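Local coordinates for protein putative nucleoside-diphosphate-sugar epimerase (Staphylococcus aureus subsp. aureus, PDB 3E48) that is of unknown function but, as a putative nucleoside-diphosphate-sugar epimerase with an NAD(P)H-binding Rossmann-type domain, probably binds a dinucleotide cofactor, at residues B[158-163]-B[205-210]; B[142-147]-B[198-203]; B[168-173]-B[256-261]; B[146-151]-B[275-280]; B[71-76]-B[119-124]. All coordinates share one frame; numbering follows the deposited sequence.

Contact 1: residues B[158-163]-B[205-210]; sequences HKLIYP and KELAAI
Leu160 swings CG away from its backbone N (chi1 -178°), which carries the CD2 methyl across to the helix at Leu207 and Ala208. On the helix, Leu207 has an intermediate first torsion of -144°, between staggered positions, and CD1 ends up beside the same methyl. The two leucine side chains meet at roughly a right angle, with Leu160 CD2 4.0 Å from Leu207 CB and equally close to Leu207 CD1. That methyl also reaches the helix surface itself, lying 4.2 Å from Ala208 CB; Leu160 and Ala208 are the nearest pair of residues, 6.2 Å between their CA atoms. The strand 159-160 pairs in parallel with strand 220-221, a small two-stranded sheet separate from the main one, and its inner side is laid against helix 204-215. Further along, Tyr162 turns its ring edge to the helix: CE2 stands 4.3 Å from Leu207 CD1, which lies near the ring plane. All four residues are buried and the contact is wholly apolar. Tyr162 is stacked on Tyr247, while Leu147 of helix 147-157 packs against both Tyr162 and Leu207. Leu273 of helix 273-277 also touches Leu207.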
# COMPACT_ATOMS: atom_id res chain seq x y z
N HIS B 158 -10.44 -9.71 34.61
CA HIS B 158 -10.85 -11.10 34.46
C HIS B 158 -11.49 -11.26 33.09
O HIS B 158 -12.31 -12.15 32.87
CB HIS B 158 -11.85 -11.51 35.55
CG HIS B 158 -11.28 -11.47 36.93
ND1 HIS B 158 -11.09 -10.28 37.62
CD2 HIS B 158 -10.85 -12.45 37.75
CE1 HIS B 158 -10.56 -10.55 38.80
NE2 HIS B 158 -10.41 -11.85 38.91
N LYS B 159 -11.10 -10.39 32.16
CA LYS B 159 -11.65 -10.44 30.81
C LYS B 159 -10.67 -9.96 29.74
O LYS B 159 -9.85 -9.07 29.98
CB LYS B 159 -12.92 -9.57 30.74
CG LYS B 159 -13.97 -9.90 31.79
CD LYS B 159 -15.06 -8.84 31.83
CE LYS B 159 -16.05 -9.12 32.96
NZ LYS B 159 -17.09 -8.06 33.05
N LEU B 160 -10.76 -10.58 28.57
CA LEU B 160 -9.94 -10.21 27.42
C LEU B 160 -10.91 -9.33 26.63
O LEU B 160 -11.97 -9.80 26.23
CB LEU B 160 -9.56 -11.45 26.61
CG LEU B 160 -8.66 -11.21 25.40
CD1 LEU B 160 -7.29 -10.72 25.86
CD2 LEU B 160 -8.52 -12.51 24.61
N ILE B 161 -10.55 -8.07 26.41
CA ILE B 161 -11.45 -7.14 25.73
C ILE B 161 -11.14 -6.74 24.28
O ILE B 161 -11.83 -5.87 23.73
CB ILE B 161 -11.60 -5.85 26.55
CG1 ILE B 161 -10.26 -5.12 26.65
CG2 ILE B 161 -12.12 -6.18 27.94
CD1 ILE B 161 -10.32 -3.79 27.36
N TYR B 162 -10.14 -7.35 23.67
CA TYR B 162 -9.80 -7.03 22.29
C TYR B 162 -11.04 -7.10 21.39
O TYR B 162 -11.70 -8.13 21.33
CB TYR B 162 -8.73 -7.98 21.74
CG TYR B 162 -7.38 -7.90 22.42
CD1 TYR B 162 -6.77 -6.68 22.68
CD2 TYR B 162 -6.67 -9.07 22.71
CE1 TYR B 162 -5.48 -6.61 23.22
CE2 TYR B 162 -5.38 -9.01 23.24
CZ TYR B 162 -4.79 -7.79 23.49
OH TYR B 162 -3.51 -7.75 23.99
N PRO B 163 -11.36 -6.01 20.69
CA PRO B 163 -12.53 -5.98 19.80
C PRO B 163 -12.20 -6.67 18.49
O PRO B 163 -12.17 -6.04 17.43
CB PRO B 163 -12.78 -4.49 19.62
CG PRO B 163 -11.38 -3.93 19.62
CD PRO B 163 -10.73 -4.68 20.78
N LYS B 205 -11.07 -16.57 22.01
CA LYS B 205 -11.55 -17.48 23.03
C LYS B 205 -10.41 -18.36 23.51
O LYS B 205 -10.24 -18.58 24.72
CB LYS B 205 -12.69 -18.32 22.47
CG LYS B 205 -13.60 -18.93 23.51
CD LYS B 205 -14.84 -19.54 22.87
CE LYS B 205 -15.69 -18.49 22.17
NZ LYS B 205 -16.23 -17.48 23.12
N GLU B 206 -9.61 -18.87 22.57
CA GLU B 206 -8.47 -19.72 22.92
C GLU B 206 -7.41 -18.88 23.62
O GLU B 206 -6.75 -19.34 24.56
CB GLU B 206 -7.86 -20.35 21.67
CG GLU B 206 -8.75 -21.36 20.98
CD GLU B 206 -8.19 -21.80 19.64
OE1 GLU B 206 -7.93 -20.92 18.79
OE2 GLU B 206 -8.00 -23.02 19.43
N LEU B 207 -7.24 -17.64 23.16
CA LEU B 207 -6.26 -16.76 23.76
C LEU B 207 -6.59 -16.57 25.24
O LEU B 207 -5.71 -16.66 26.10
CB LEU B 207 -6.26 -15.40 23.06
CG LEU B 207 -4.91 -14.69 22.90
CD1 LEU B 207 -5.16 -13.25 22.49
CD2 LEU B 207 -4.11 -14.73 24.19
N ALA B 208 -7.86 -16.32 25.53
CA ALA B 208 -8.28 -16.12 26.91
C ALA B 208 -8.03 -17.38 27.75
O ALA B 208 -7.60 -17.29 28.90
CB ALA B 208 -9.76 -15.74 26.96
N ALA B 209 -8.31 -18.55 27.17
CA ALA B 209 -8.10 -19.81 27.88
C ALA B 209 -6.62 -20.02 28.19
O ALA B 209 -6.27 -20.49 29.27
CB ALA B 209 -8.64 -20.97 27.04
N ILE B 210 -5.76 -19.67 27.24
CA ILE B 210 -4.31 -19.79 27.42
C ILE B 210 -3.84 -18.90 28.56
O ILE B 210 -3.12 -19.33 29.46
CB ILE B 210 -3.54 -19.36 26.14
CG1 ILE B 210 -3.92 -20.26 24.97
CG2 ILE B 210 -2.04 -19.43 26.40
CD1 ILE B 210 -3.47 -21.68 25.14

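Contact 2: residues B[142-147]-B[198-203]; sequences MYMDPL and SGYSYD
The terminal methyl of Met144, a selenomethionine, reaches the edges of both Tyr200 and Tyr202 in a purely apolar contact. Met144 CE lies 4.2 Å from Tyr200 CD1 and 4.3 Å from Tyr202 CE2, near the plane of each ring. The side chain is extended beyond CG (chi2 178°, chi3 -170°), which carries the methyl the full distance from its turn to the strand. Polar links fix the surroundings: Tyr200 OH is hydrogen-bonded to Pro270 O, and Tyr202 OH to Leu273 N, bonds which hold the hydroxyl end of each ring. A type I turn from Met144 to Leu147 is closed by Leu147 N to Met144 O (2.9 Å). A classic beta bulge at Gly199 and Tyr200, opposite Tyr171, interrupts strand 194-203. Strand 168-172 supplies Tyr171 beside Met144, strand 134-143 runs into the turn that leads to helix 147-157, and Phe276 of helix 273-277 also packs on Met144.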
# COMPACT_ATOMS: atom_id res chain seq x y z
N MSE B 142 1.68 -10.83 14.47
CA MSE B 142 1.60 -10.02 15.70
C MSE B 142 2.47 -10.51 16.86
O MSE B 142 2.46 -11.69 17.21
CB MSE B 142 0.14 -9.93 16.15
CG MSE B 142 -0.12 -8.90 17.25
SE MSE B 142 -1.98 -8.82 17.81
CE MSE B 142 -2.77 -8.12 16.19
N TYR B 143 3.22 -9.60 17.48
CA TYR B 143 4.08 -9.96 18.61
C TYR B 143 3.32 -10.59 19.78
O TYR B 143 2.28 -10.08 20.20
CB TYR B 143 4.82 -8.75 19.17
CG TYR B 143 5.70 -7.99 18.20
CD1 TYR B 143 6.66 -8.65 17.43
CD2 TYR B 143 5.61 -6.60 18.11
CE1 TYR B 143 7.51 -7.94 16.60
CE2 TYR B 143 6.46 -5.88 17.28
CZ TYR B 143 7.41 -6.56 16.53
OH TYR B 143 8.26 -5.85 15.72
N MSE B 144 3.87 -11.67 20.33
CA MSE B 144 3.26 -12.31 21.50
C MSE B 144 3.73 -11.57 22.74
O MSE B 144 3.02 -11.49 23.74
CB MSE B 144 3.74 -13.76 21.64
CG MSE B 144 3.03 -14.78 20.79
SE MSE B 144 3.82 -16.52 21.09
CE MSE B 144 2.91 -17.44 19.65
N ASP B 145 4.96 -11.05 22.68
CA ASP B 145 5.60 -10.39 23.80
C ASP B 145 4.75 -9.43 24.65
O ASP B 145 4.74 -9.54 25.88
CB ASP B 145 6.87 -9.69 23.31
CG ASP B 145 7.82 -10.65 22.61
OD1 ASP B 145 7.44 -11.18 21.54
OD2 ASP B 145 8.93 -10.88 23.12
N PRO B 146 4.01 -8.50 24.02
CA PRO B 146 3.18 -7.55 24.76
C PRO B 146 2.18 -8.19 25.74
O PRO B 146 1.76 -7.56 26.71
CB PRO B 146 2.47 -6.78 23.65
CG PRO B 146 3.49 -6.79 22.55
CD PRO B 146 3.96 -8.22 22.58
N LEU B 147 1.82 -9.44 25.48
CA LEU B 147 0.86 -10.13 26.34
C LEU B 147 1.35 -10.32 27.77
O LEU B 147 0.55 -10.31 28.70
CB LEU B 147 0.49 -11.49 25.73
CG LEU B 147 -0.26 -11.42 24.40
CD1 LEU B 147 -0.46 -12.82 23.84
CD2 LEU B 147 -1.59 -10.72 24.60
N SER B 198 5.16 -16.41 10.46
CA SER B 198 3.97 -16.63 11.28
C SER B 198 4.24 -17.66 12.38
O SER B 198 5.14 -18.48 12.27
CB SER B 198 2.81 -17.10 10.39
OG SER B 198 3.12 -18.33 9.74
N GLY B 199 3.45 -17.59 13.45
CA GLY B 199 3.60 -18.52 14.55
C GLY B 199 2.36 -19.39 14.68
O GLY B 199 2.28 -20.45 14.06
N TYR B 200 1.40 -18.95 15.49
CA TYR B 200 0.16 -19.70 15.67
C TYR B 200 -1.04 -18.77 15.68
O TYR B 200 -0.99 -17.66 16.22
CB TYR B 200 0.18 -20.51 16.98
CG TYR B 200 1.34 -21.47 17.06
CD1 TYR B 200 2.56 -21.07 17.59
CD2 TYR B 200 1.23 -22.77 16.55
CE1 TYR B 200 3.65 -21.93 17.60
CE2 TYR B 200 2.31 -23.64 16.57
CZ TYR B 200 3.52 -23.21 17.09
OH TYR B 200 4.61 -24.05 17.08
N SER B 201 -2.14 -19.23 15.07
CA SER B 201 -3.37 -18.45 15.03
C SER B 201 -4.28 -18.89 16.16
O SER B 201 -4.51 -20.09 16.36
CB SER B 201 -4.09 -18.64 13.69
OG SER B 201 -3.34 -18.11 12.61
N TYR B 202 -4.79 -17.92 16.90
CA TYR B 202 -5.68 -18.17 18.02
C TYR B 202 -6.90 -17.27 17.92
O TYR B 202 -6.77 -16.09 17.59
CB TYR B 202 -4.99 -17.83 19.34
CG TYR B 202 -3.67 -18.52 19.60
CD1 TYR B 202 -3.61 -19.90 19.84
CD2 TYR B 202 -2.48 -17.79 19.67
CE1 TYR B 202 -2.41 -20.52 20.15
CE2 TYR B 202 -1.27 -18.40 19.98
CZ TYR B 202 -1.24 -19.77 20.22
OH TYR B 202 -0.05 -20.38 20.54
N ASP B 203 -8.08 -17.81 18.17
CA ASP B 203 -9.26 -16.96 18.17
C ASP B 203 -9.16 -16.35 19.57
O ASP B 203 -8.38 -16.83 20.39
CB ASP B 203 -10.55 -17.78 18.00
CG ASP B 203 -10.75 -18.80 19.10
OD1 ASP B 203 -11.79 -19.50 19.07
OD2 ASP B 203 -9.89 -18.92 19.99

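Contact 3: residues B[168-173]-B[256-261]; sequences RINYIT and DQESND
Asn170 and Gln257 meet through the amide of one and the backbone of the other. Asn170 CG, anti to its own backbone N (chi1 -169°), carries the amide to Gln257 and Glu258 and sits 3.3 Å from Gln257 O; Asn170 ND2 is nearly as close to that oxygen (3.4 Å), but at too poor an angle for a hydrogen bond. Asn170 ND2 also lies 3.5 Å from Glu258 CG, their side chains crossing at about a right angle. A water joins the two residues, accepting from Asn170 ND2 at 3.2 Å and donating to Glu258 OE1 at 2.7 Å. Nearer the strand's start, Asp256 CB presses on Arg168 O at 3.3 Å. The two side chains run side by side in the same direction, and Asp256 OD2 stands at the guanidinium edge, 3.9 Å from Arg168 NE in a long salt bridge; the carboxylate is turned 75° from the guanidinium plane. An irregular linker between helices 239-251 and 261-266 thus runs over strand 168-172 of the main sheet. Second-shell bonds set these groups: Asn170 OD1 accepts from Gly199 N, Asn170 ND2 bonds to Ser201 OG, which also pairs with Asp256 OD1, and Arg168 NH1 makes a salt bridge with Glu206 OE1. Toward helix 261-266, Ser259 OG accepts from Asp261 N in an ST turn.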
# COMPACT_ATOMS: atom_id res chain seq x y z
N ARG B 168 -9.59 -14.90 14.09
CA ARG B 168 -8.39 -15.60 14.54
C ARG B 168 -7.20 -14.72 14.17
O ARG B 168 -7.10 -14.26 13.03
CB ARG B 168 -8.28 -16.96 13.87
CG ARG B 168 -9.44 -17.90 14.18
CD ARG B 168 -9.38 -19.16 13.32
NE ARG B 168 -8.17 -19.94 13.58
CZ ARG B 168 -7.93 -20.57 14.72
NH1 ARG B 168 -8.80 -20.52 15.72
NH2 ARG B 168 -6.80 -21.26 14.87
N ILE B 169 -6.31 -14.48 15.13
CA ILE B 169 -5.14 -13.65 14.89
C ILE B 169 -3.86 -14.46 15.02
O ILE B 169 -3.68 -15.19 15.99
CB ILE B 169 -5.07 -12.47 15.90
CG1 ILE B 169 -6.23 -11.50 15.67
CG2 ILE B 169 -3.75 -11.72 15.75
CD1 ILE B 169 -6.41 -10.47 16.75
N ASN B 170 -2.98 -14.34 14.04
CA ASN B 170 -1.74 -15.08 14.11
C ASN B 170 -0.71 -14.30 14.91
O ASN B 170 -0.48 -13.10 14.68
CB ASN B 170 -1.21 -15.41 12.71
CG ASN B 170 -0.08 -16.41 12.76
OD1 ASN B 170 1.07 -16.04 12.97
ND2 ASN B 170 -0.40 -17.68 12.58
N TYR B 171 -0.10 -15.00 15.86
CA TYR B 171 0.90 -14.44 16.78
C TYR B 171 2.24 -15.14 16.66
O TYR B 171 2.31 -16.31 16.31
CB TYR B 171 0.44 -14.63 18.22
CG TYR B 171 -0.62 -13.68 18.71
CD1 TYR B 171 -0.26 -12.48 19.32
CD2 TYR B 171 -1.97 -14.01 18.61
CE1 TYR B 171 -1.23 -11.63 19.84
CE2 TYR B 171 -2.95 -13.16 19.12
CZ TYR B 171 -2.57 -11.97 19.73
OH TYR B 171 -3.52 -11.12 20.25
N ILE B 172 3.30 -14.41 16.99
CA ILE B 172 4.66 -14.95 16.95
C ILE B 172 5.56 -14.12 17.88
O ILE B 172 5.33 -12.92 18.05
CB ILE B 172 5.21 -14.94 15.49
CG1 ILE B 172 6.60 -15.58 15.43
CG2 ILE B 172 5.26 -13.50 14.96
CD1 ILE B 172 7.12 -15.78 14.02
N THR B 173 6.55 -14.75 18.50
CA THR B 173 7.44 -14.02 19.41
C THR B 173 8.45 -13.19 18.64
O THR B 173 8.73 -13.46 17.47
CB THR B 173 8.25 -14.97 20.33
OG1 THR B 173 9.15 -15.75 19.54
CG2 THR B 173 7.34 -15.89 21.12
N ASP B 256 -5.47 -13.77 10.15
CA ASP B 256 -5.28 -15.21 10.26
C ASP B 256 -4.46 -15.62 9.04
O ASP B 256 -4.96 -16.24 8.10
CB ASP B 256 -6.64 -15.94 10.28
CG ASP B 256 -6.50 -17.45 10.41
OD1 ASP B 256 -5.41 -17.94 10.79
OD2 ASP B 256 -7.49 -18.16 10.15
N GLN B 257 -3.18 -15.25 9.08
CA GLN B 257 -2.26 -15.53 7.99
C GLN B 257 -1.15 -16.46 8.44
O GLN B 257 -0.50 -16.22 9.46
CB GLN B 257 -1.62 -14.24 7.50
CG GLN B 257 -2.60 -13.18 7.05
CD GLN B 257 -1.88 -11.92 6.63
OE1 GLN B 257 -0.96 -11.98 5.81
NE2 GLN B 257 -2.28 -10.79 7.19
N GLU B 258 -0.91 -17.51 7.66
CA GLU B 258 0.14 -18.47 8.00
C GLU B 258 0.98 -18.83 6.78
O GLU B 258 0.55 -18.68 5.64
CB GLU B 258 -0.48 -19.74 8.57
CG GLU B 258 -1.38 -19.51 9.77
CD GLU B 258 -1.73 -20.80 10.47
OE1 GLU B 258 -0.85 -21.36 11.16
OE2 GLU B 258 -2.87 -21.26 10.33
N SER B 259 2.18 -19.31 7.06
CA SER B 259 3.11 -19.74 6.02
C SER B 259 4.06 -20.73 6.65
O SER B 259 4.15 -20.83 7.87
CB SER B 259 3.91 -18.55 5.49
OG SER B 259 4.95 -18.98 4.65
N ASN B 260 4.78 -21.49 5.82
CA ASN B 260 5.74 -22.44 6.35
C ASN B 260 7.14 -21.85 6.29
O ASN B 260 8.12 -22.56 6.52
CB ASN B 260 5.71 -23.75 5.56
CG ASN B 260 4.37 -24.45 5.64
OD1 ASN B 260 3.83 -24.67 6.73
ND2 ASN B 260 3.84 -24.84 4.49
N ASP B 261 7.23 -20.56 5.99
CA ASP B 261 8.52 -19.90 5.88
C ASP B 261 9.41 -20.01 7.11
O ASP B 261 10.62 -20.22 6.99
CB ASP B 261 8.36 -18.41 5.52
CG ASP B 261 7.75 -18.20 4.14
OD1 ASP B 261 8.05 -18.97 3.20
OD2 ASP B 261 6.98 -17.23 3.98
O HOH W 1 1.52 -20.03 11.56

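Contact 4: residues B[146-151]-B[275-280]; sequences PLKPYL and SFLQEN
The N-terminal part of helix 147-157 faces helix 273-277, with Lys148 and Leu277 the nearest pair of residues at 7.0 Å between CA atoms. Lys148 does most of the work. Its chain is extended beyond CG and reaches over one face of the Phe276 ring, crossing it obliquely. Lys148 CE sits 3.6 Å from the Phe276 ring centroid in a CH-pi contact, and Lys148 NZ lies 4.0 Å from the same centroid, 18° off the ring normal, a cation-pi interaction. The same ammonium gives a weak hydrogen bond to Phe276 O at 3.1 Å, an oxygen that also accepts from Glu279 N. At the root of the chain, Lys148 CG touches Leu277 CD2 at 3.8 Å, the two side chains sliding past each other in opposite directions. A water accepts from Lys148 NZ at 2.7 Å and, weakly, from Asn280 ND2. Phe276 also packs on Asp145 and Thr173, and Leu277 on Leu211 of helix 204-215. One lysine thus joins the helices by using its methylenes as apolar surface and its charge on a ring, a backbone carbonyl and a water; Glu279 OE1, 5.1 Å from Lys148 NZ, probably adds mild electrostatic attraction.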
# COMPACT_ATOMS: atom_id res chain seq x y z
N PRO B 146 4.01 -8.50 24.02
CA PRO B 146 3.18 -7.55 24.76
C PRO B 146 2.18 -8.19 25.74
O PRO B 146 1.76 -7.56 26.71
CB PRO B 146 2.47 -6.78 23.65
CG PRO B 146 3.49 -6.79 22.55
CD PRO B 146 3.96 -8.22 22.58
N LEU B 147 1.82 -9.44 25.48
CA LEU B 147 0.86 -10.13 26.34
C LEU B 147 1.35 -10.32 27.77
O LEU B 147 0.55 -10.31 28.70
CB LEU B 147 0.49 -11.49 25.73
CG LEU B 147 -0.26 -11.42 24.40
CD1 LEU B 147 -0.46 -12.82 23.84
CD2 LEU B 147 -1.59 -10.72 24.60
N LYS B 148 2.66 -10.47 27.96
CA LYS B 148 3.18 -10.67 29.31
C LYS B 148 2.94 -9.48 30.25
O LYS B 148 2.36 -9.64 31.32
CB LYS B 148 4.67 -11.01 29.27
CG LYS B 148 4.97 -12.42 28.78
CD LYS B 148 6.44 -12.76 28.94
CE LYS B 148 6.71 -14.23 28.60
NZ LYS B 148 8.14 -14.60 28.78
N PRO B 149 3.38 -8.27 29.86
CA PRO B 149 3.17 -7.11 30.73
C PRO B 149 1.71 -6.71 30.85
O PRO B 149 1.33 -5.95 31.75
CB PRO B 149 4.00 -6.01 30.04
CG PRO B 149 5.07 -6.79 29.34
CD PRO B 149 4.31 -7.95 28.76
N TYR B 150 0.88 -7.22 29.94
CA TYR B 150 -0.54 -6.89 29.93
C TYR B 150 -1.35 -7.80 30.85
O TYR B 150 -2.43 -7.41 31.32
CB TYR B 150 -1.04 -6.98 28.49
CG TYR B 150 -2.47 -6.52 28.26
CD1 TYR B 150 -2.98 -5.39 28.89
CD2 TYR B 150 -3.29 -7.20 27.36
CE1 TYR B 150 -4.27 -4.94 28.62
CE2 TYR B 150 -4.57 -6.76 27.08
CZ TYR B 150 -5.06 -5.63 27.71
OH TYR B 150 -6.34 -5.21 27.42
N LEU B 151 -0.84 -8.99 31.12
CA LEU B 151 -1.53 -9.95 31.98
C LEU B 151 -2.10 -9.33 33.26
O LEU B 151 -3.25 -9.58 33.61
CB LEU B 151 -0.59 -11.11 32.35
CG LEU B 151 -0.63 -12.32 31.42
CD1 LEU B 151 0.40 -13.34 31.87
CD2 LEU B 151 -2.02 -12.93 31.43
N SER B 275 4.07 -21.92 25.78
CA SER B 275 5.49 -22.08 26.07
C SER B 275 6.15 -20.75 26.40
O SER B 275 6.96 -20.65 27.32
CB SER B 275 6.18 -22.71 24.86
OG SER B 275 7.58 -22.78 25.05
N PHE B 276 5.79 -19.72 25.64
CA PHE B 276 6.34 -18.39 25.84
C PHE B 276 6.03 -17.85 27.23
O PHE B 276 6.90 -17.30 27.90
CB PHE B 276 5.78 -17.44 24.78
CG PHE B 276 6.24 -16.02 24.93
CD1 PHE B 276 7.59 -15.69 24.84
CD2 PHE B 276 5.32 -15.00 25.17
CE1 PHE B 276 8.02 -14.38 24.98
CE2 PHE B 276 5.74 -13.68 25.31
CZ PHE B 276 7.09 -13.37 25.22
N LEU B 277 4.79 -18.03 27.66
CA LEU B 277 4.38 -17.57 28.98
C LEU B 277 4.98 -18.42 30.09
O LEU B 277 5.25 -17.94 31.18
CB LEU B 277 2.85 -17.58 29.08
CG LEU B 277 2.10 -16.67 28.11
CD1 LEU B 277 0.60 -16.86 28.31
CD2 LEU B 277 2.49 -15.22 28.33
N GLN B 278 5.20 -19.70 29.79
CA GLN B 278 5.77 -20.64 30.76
C GLN B 278 7.26 -20.39 30.96
O GLN B 278 7.89 -20.99 31.84
CB GLN B 278 5.55 -22.08 30.28
CG GLN B 278 5.96 -23.15 31.28
CD GLN B 278 5.93 -24.55 30.69
OE1 GLN B 278 6.15 -25.55 31.40
NE2 GLN B 278 5.66 -24.64 29.40
N GLU B 279 7.83 -19.49 30.15
CA GLU B 279 9.25 -19.17 30.23
C GLU B 279 9.64 -18.90 31.68
O GLU B 279 10.66 -19.39 32.16
CB GLU B 279 9.55 -17.94 29.37
CG GLU B 279 10.95 -17.93 28.79
CD GLU B 279 11.09 -18.86 27.60
OE1 GLU B 279 10.56 -18.52 26.52
OE2 GLU B 279 11.72 -19.93 27.75
N ASN B 280 8.83 -18.10 32.36
CA ASN B 280 9.08 -17.76 33.76
C ASN B 280 7.76 -17.68 34.51
O ASN B 280 6.75 -17.25 33.97
CB ASN B 280 9.81 -16.42 33.87
CG ASN B 280 11.31 -16.56 33.67
OD1 ASN B 280 11.99 -17.23 34.45
ND2 ASN B 280 11.84 -15.93 32.63
O HOH W 2 8.83 -14.93 31.32

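Contact 5: residues B[71-76]-B[119-124]; sequences FIPSII and PYFGYA
Tyr120 comes first along the helix in touching Pro73, its phenol end set against the proline ring. With CG anti to the backbone N (chi1 169°), the Tyr120 side chain is directed at the loop, and Tyr120 OH lies 3.6 Å from Pro73 CB, while Tyr120 CE2 is 3.9 Å from that same carbon. The proline and tyrosine side chains cross at about a right angle. The same hydroxyl lies in the plane of the Phe71 ring, at its edge, with Tyr120 OH 3.8 Å from Phe71 CE2. Phe71 ends strand 68-71 of the parallel part of the Rossmann-type sheet, and residues 72-76 lead on from it toward helix 79-82, so helix 118-131 leans on the loop after a strand's C-terminal end. Phe121 follows with its side-chain end closing on Pro73, its CE1 atom 4.3 Å from Pro73 CG. One face of its ring is covered by Tyr120 CD2, 3.7 Å above the ring plane and over its centre. Arg82 makes a cation-pi interaction with Tyr120, and Phe103 of strand 100-106 packs on both Pro73 and Tyr120. Farther along, Tyr123 packs on Phe80 of the second subunit.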
# COMPACT_ATOMS: atom_id res chain seq x y z
N PHE B 71 16.17 -3.02 7.36
CA PHE B 71 15.38 -1.89 7.85
C PHE B 71 14.20 -2.25 8.73
O PHE B 71 13.34 -3.03 8.33
CB PHE B 71 14.86 -1.09 6.65
CG PHE B 71 14.22 0.22 7.00
CD1 PHE B 71 15.01 1.33 7.27
CD2 PHE B 71 12.83 0.34 7.08
CE1 PHE B 71 14.43 2.55 7.61
CE2 PHE B 71 12.24 1.56 7.42
CZ PHE B 71 13.04 2.67 7.69
N ILE B 72 14.18 -1.69 9.93
CA ILE B 72 13.08 -1.90 10.86
C ILE B 72 12.31 -0.59 10.93
O ILE B 72 12.84 0.43 11.39
CB ILE B 72 13.61 -2.25 12.27
CG1 ILE B 72 14.40 -3.56 12.20
CG2 ILE B 72 12.44 -2.37 13.25
CD1 ILE B 72 15.02 -3.97 13.52
N PRO B 73 11.06 -0.58 10.46
CA PRO B 73 10.25 0.64 10.48
C PRO B 73 10.07 1.21 11.89
O PRO B 73 10.14 0.47 12.88
CB PRO B 73 8.91 0.19 9.89
CG PRO B 73 9.32 -0.88 8.92
CD PRO B 73 10.37 -1.65 9.71
N SER B 74 9.85 2.52 11.98
CA SER B 74 9.63 3.18 13.26
C SER B 74 8.17 2.98 13.67
O SER B 74 7.42 2.32 12.96
CB SER B 74 9.92 4.68 13.15
OG SER B 74 8.93 5.33 12.36
N ILE B 75 7.78 3.57 14.80
CA ILE B 75 6.39 3.45 15.26
C ILE B 75 5.62 4.75 15.04
O ILE B 75 4.52 4.91 15.55
CB ILE B 75 6.31 3.07 16.76
CG1 ILE B 75 7.31 3.88 17.58
CG2 ILE B 75 6.55 1.58 16.93
CD1 ILE B 75 6.93 5.32 17.80
N ILE B 76 6.20 5.67 14.28
CA ILE B 76 5.56 6.95 14.00
C ILE B 76 4.21 6.74 13.32
O ILE B 76 4.07 5.86 12.47
CB ILE B 76 6.44 7.83 13.08
CG1 ILE B 76 7.76 8.18 13.79
CG2 ILE B 76 5.69 9.08 12.66
CD1 ILE B 76 7.58 8.95 15.09
N PRO B 119 -1.65 1.69 5.08
CA PRO B 119 -1.19 2.49 3.94
C PRO B 119 0.34 2.55 3.86
O PRO B 119 0.92 2.47 2.78
CB PRO B 119 -1.81 3.86 4.21
CG PRO B 119 -3.06 3.53 4.97
CD PRO B 119 -2.57 2.47 5.93
N TYR B 120 0.98 2.70 5.02
CA TYR B 120 2.44 2.77 5.06
C TYR B 120 3.07 1.49 4.52
O TYR B 120 3.99 1.55 3.70
CB TYR B 120 2.93 2.99 6.49
CG TYR B 120 4.43 2.80 6.65
CD1 TYR B 120 5.33 3.79 6.26
CD2 TYR B 120 4.95 1.60 7.16
CE1 TYR B 120 6.71 3.61 6.37
CE2 TYR B 120 6.33 1.41 7.28
CZ TYR B 120 7.20 2.41 6.88
OH TYR B 120 8.57 2.24 7.01
N PHE B 121 2.60 0.34 4.98
CA PHE B 121 3.18 -0.92 4.53
C PHE B 121 2.88 -1.22 3.08
O PHE B 121 3.73 -1.78 2.37
CB PHE B 121 2.72 -2.05 5.45
CG PHE B 121 3.32 -1.96 6.82
CD1 PHE B 121 4.69 -2.17 7.00
CD2 PHE B 121 2.55 -1.61 7.92
CE1 PHE B 121 5.28 -2.03 8.26
CE2 PHE B 121 3.13 -1.46 9.19
CZ PHE B 121 4.50 -1.67 9.35
N GLY B 122 1.69 -0.85 2.61
CA GLY B 122 1.39 -1.07 1.21
C GLY B 122 2.30 -0.19 0.37
O GLY B 122 2.83 -0.63 -0.65
N TYR B 123 2.49 1.05 0.81
CA TYR B 123 3.33 2.00 0.11
C TYR B 123 4.79 1.56 0.08
O TYR B 123 5.45 1.64 -0.96
CB TYR B 123 3.21 3.37 0.77
CG TYR B 123 3.92 4.50 0.07
CD1 TYR B 123 5.29 4.73 0.26
CD2 TYR B 123 3.20 5.40 -0.73
CE1 TYR B 123 5.92 5.82 -0.33
CE2 TYR B 123 3.83 6.49 -1.32
CZ TYR B 123 5.18 6.70 -1.11
OH TYR B 123 5.77 7.81 -1.68
N ALA B 124 5.29 1.09 1.22
CA ALA B 124 6.67 0.64 1.35
C ALA B 124 7.01 -0.49 0.37
O ALA B 124 8.02 -0.43 -0.34
CB ALA B 124 6.94 0.19 2.78

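From the N terminus, contact 5 closes first, tying the loop after strand 68-71 to helix 118-131; it is complete before any other opens and touches none of them. Contacts 4 and 2 then start from the same turn at Pro146 and Leu147. Contact 2 closes on strand 194-203, and contact 4 only near the C terminus, on helix 273-277, so contacts 1 and 3 fall within its span. Contacts 1, 2 and 3 cross one another: contact 1 joins the small strand 159-160 to helix 204-215, and contact 3 joins strand 168-172 of the main sheet to the linker at 256-261. Leu147 touches contact 1, and the Glu206-Arg168 salt bridge joins contacts 1 and 3.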